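Local coordinates for DUF1573 domain-containing protein (Porphyromonas gingivalis, PDB 2QSV) that is of unknown function, its two-domain C-terminal part pairing a PG_0320-like domain with an Ig-like one, and may have cysteine-type peptidase activity, at residues 114-120 and 147-152. Numbering follows the deposited sequence.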
ATOM      1  N   ALA A 114      18.252  -1.187 -21.092  1.00 35.20           N
ATOM      2  CA  ALA A 114      19.150  -0.603 -20.088  1.00 35.12           C
ATOM      3  C   ALA A 114      19.238   0.923 -20.157  1.00 34.55           C
ATOM      4  O   ALA A 114      19.374   1.581 -19.124  1.00 33.81           O
ATOM      5  CB  ALA A 114      20.559  -1.261 -20.160  1.00 35.62           C
ATOM      6  N   ALA A 115      19.093   1.505 -21.349  1.00 34.05           N
ATOM      7  CA  ALA A 115      19.172   2.974 -21.481  1.00 32.61           C
ATOM      8  C   ALA A 115      17.892   3.600 -20.999  1.00 31.99           C
ATOM      9  O   ALA A 115      17.796   4.805 -20.801  1.00 32.33           O
ATOM     10  CB  ALA A 115      19.450   3.375 -22.961  1.00 34.92           C
ATOM     11  N   GLN A 116      16.877   2.784 -20.793  1.00 30.42           N
ATOM     12  CA  GLN A 116      15.642   3.311 -20.218  1.00 29.89           C
ATOM     13  C   GLN A 116      15.436   3.041 -18.709  1.00 27.59           C
ATOM     14  O   GLN A 116      14.411   3.417 -18.175  1.00 28.34           O
ATOM     15  CB  GLN A 116      14.432   2.747 -20.967  1.00 31.52           C
ATOM     16  CG  GLN A 116      14.448   2.936 -22.496  1.00 34.81           C
ATOM     17  CD  GLN A 116      13.350   2.108 -23.126  1.00 36.63           C
ATOM     18  OE1 GLN A 116      13.508   0.925 -23.377  1.00 38.29           O
ATOM     19  NE2 GLN A 116      12.216   2.728 -23.343  1.00 42.05           N
ATOM     20  N   THR A 117      16.358   2.372 -18.040  1.00 25.36           N
ATOM     21  CA  THR A 117      16.114   1.984 -16.636  1.00 24.39           C
ATOM     22  C   THR A 117      17.230   2.481 -15.781  1.00 22.76           C
ATOM     23  O   THR A 117      18.308   2.730 -16.292  1.00 23.19           O
ATOM     24  CB  THR A 117      15.923   0.450 -16.450  1.00 23.71           C
ATOM     25  OG1 THR A 117      17.077  -0.246 -16.957  1.00 24.54           O
ATOM     26  CG2 THR A 117      14.669  -0.055 -17.169  1.00 22.57           C
ATOM     27  N   GLY A 118      16.964   2.647 -14.483  1.00 21.20           N
ATOM     28  CA  GLY A 118      17.963   3.063 -13.521  1.00 20.71           C
ATOM     29  C   GLY A 118      18.419   1.911 -12.609  1.00 21.12           C
ATOM     30  O   GLY A 118      17.918   0.780 -12.720  1.00 22.36           O
ATOM     31  N   VAL A 119      19.421   2.171 -11.787  1.00 20.11           N
ATOM     32  CA  VAL A 119      19.876   1.221 -10.759  1.00 20.80           C
ATOM     33  C   VAL A 119      19.994   2.070  -9.504  1.00 20.98           C
ATOM     34  O   VAL A 119      20.803   3.026  -9.449  1.00 21.10           O
ATOM     35  CB  VAL A 119      21.226   0.491 -11.079  1.00 20.87           C
ATOM     36  CG1 VAL A 119      21.592  -0.528  -9.890  1.00 19.25           C
ATOM     37  CG2 VAL A 119      21.191  -0.308 -12.384  1.00 19.89           C
HETATM   38  N   MSE A 120      19.186   1.752  -8.498  1.00 19.85           N
HETATM   39  CA  MSE A 120      19.116   2.551  -7.270  1.00 18.61           C
HETATM   40  C   MSE A 120      20.121   2.073  -6.225  1.00 20.16           C
HETATM   41  O   MSE A 120      20.145   0.868  -5.871  1.00 20.56           O
HETATM   42  CB  MSE A 120      17.667   2.557  -6.705  1.00 18.58           C
HETATM   43  CG  MSE A 120      17.467   3.541  -5.481  1.00 17.26           C
HETATM   44 SE   MSE A 120      15.642   4.082  -5.301  0.55 19.87          SE
HETATM   45  CE  MSE A 120      15.089   2.313  -4.509  1.00 18.33           C
ATOM     46  N   ALA A 147      22.305   3.120 -16.290  1.00 23.98           N
ATOM     47  CA  ALA A 147      22.637   3.704 -17.608  1.00 25.82           C
ATOM     48  C   ALA A 147      21.518   4.615 -18.113  1.00 25.84           C
ATOM     49  O   ALA A 147      21.739   5.411 -18.980  1.00 27.07           O
ATOM     50  CB  ALA A 147      22.951   2.583 -18.639  1.00 24.27           C
ATOM     51  N   GLY A 148      20.324   4.469 -17.546  1.00 25.88           N
ATOM     52  CA  GLY A 148      19.162   5.253 -17.856  1.00 24.51           C
ATOM     53  C   GLY A 148      18.713   6.062 -16.637  1.00 24.88           C
ATOM     54  O   GLY A 148      19.290   5.936 -15.537  1.00 24.59           O
ATOM     55  N   PRO A 149      17.679   6.903 -16.824  1.00 24.34           N
ATOM     56  CA  PRO A 149      17.143   7.713 -15.726  1.00 24.46           C
ATOM     57  C   PRO A 149      16.422   6.781 -14.722  1.00 22.98           C
ATOM     58  O   PRO A 149      15.668   5.879 -15.113  1.00 23.03           O
ATOM     59  CB  PRO A 149      16.124   8.654 -16.412  1.00 24.13           C
ATOM     60  CG  PRO A 149      15.809   8.030 -17.714  1.00 26.69           C
ATOM     61  CD  PRO A 149      16.912   7.070 -18.083  1.00 25.69           C
ATOM     62  N   LEU A 150      16.704   7.000 -13.451  1.00 21.86           N
ATOM     63  CA  LEU A 150      16.026   6.313 -12.362  1.00 20.37           C
ATOM     64  C   LEU A 150      14.780   7.094 -12.039  1.00 19.42           C
ATOM     65  O   LEU A 150      14.866   8.307 -11.753  1.00 18.84           O
ATOM     66  CB  LEU A 150      16.937   6.251 -11.145  1.00 19.82           C
ATOM     67  CG  LEU A 150      16.368   5.650  -9.830  1.00 19.81           C
ATOM     68  CD1 LEU A 150      16.071   4.140  -9.986  1.00 15.92           C
ATOM     69  CD2 LEU A 150      17.386   5.907  -8.666  1.00 15.50           C
ATOM     70  N   ARG A 151      13.624   6.429 -12.122  1.00 17.60           N
ATOM     71  CA  ARG A 151      12.345   7.030 -11.828  1.00 19.31           C
ATOM     72  C   ARG A 151      11.741   6.479 -10.539  1.00 19.78           C
ATOM     73  O   ARG A 151      11.717   5.255 -10.362  1.00 19.13           O
ATOM     74  CB  ARG A 151      11.386   6.734 -12.981  1.00 19.15           C
ATOM     75  CG  ARG A 151      11.844   7.359 -14.318  1.00 24.85           C
ATOM     76  CD  ARG A 151      10.896   6.940 -15.456  1.00 32.60           C
ATOM     77  NE  ARG A 151      11.551   7.161 -16.742  1.00 38.86           N
ATOM     78  CZ  ARG A 151      11.781   8.368 -17.260  1.00 42.71           C
ATOM     79  NH1 ARG A 151      11.410   9.464 -16.603  1.00 43.87           N
ATOM     80  NH2 ARG A 151      12.395   8.494 -18.431  1.00 44.62           N
ATOM     81  N   LEU A 152      11.284   7.365  -9.664  1.00 19.55           N
ATOM     82  CA  LEU A 152      10.687   6.975  -8.397  1.00 20.11           C
ATOM     83  C   LEU A 152       9.200   7.102  -8.594  1.00 20.90           C
ATOM     84  O   LEU A 152       8.659   8.209  -8.533  1.00 21.73           O
ATOM     85  CB  LEU A 152      11.170   7.859  -7.232  1.00 19.92           C
ATOM     86  CG  LEU A 152      12.656   8.067  -7.019  1.00 19.66           C
ATOM     87  CD1 LEU A 152      12.952   8.902  -5.748  1.00 22.39           C
ATOM     88  CD2 LEU A 152      13.486   6.771  -7.036  1.00 21.96           C
TER
HETATM   89  O   HOH W   1      20.608   0.784 -16.736  1.00 23.66           O
HETATM   90  O   HOH W   2      13.151   5.626 -18.364  1.00 71.65           O
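The carbonyl oxygen of A114, with A147 CB resting against it, accepts two hydrogen bonds: a weak one from T117 N at 3.3 Å and one from a water at 2.8 Å. The same water accepts a bond from A147 N, bridging the 3-10 turn 114-116 to the loop before strand 150-157. A direct but weak bond follows: G148 N reaches T117 O at 2.9 Å, badly bent at 125°. Beside it G148 CA lies 3.3 Å from A115 O, and G118 CA and L150 CA come within 4.0 Å; at G118 and G148 the backbones approach with no side chain between them. A second water donates to Q116 O at 2.6 Å and accepts from R151 NE, meeting the guanidinium at its edge and in its plane, while P149 CB lies over one face, toward the rim.

Farther in, the contact turns apolar. With CG anti to its N (chi1 175°), L150 brings its branch up to M120, CD2 standing 3.9 Å from M120 CB. Selenomethionine M120 crosses L150 and L152 at about right angles; extended through chi1 and chi2, it carries SE to L152 CD2, 3.9 Å away. I142 of strand 136-144 touches all three side chains, and I202 and C204 of strand 195-204 add to the M120 packing. N144 ties the segments together, its side chain bonding V119 N and G148 O. The contact thus lies at one end of the Ig-like beta-sandwich, where the chain arriving from the first domain of this fragment enters edge strand 120-121 of one sheet and crosses the start of strand 150-157 in the other.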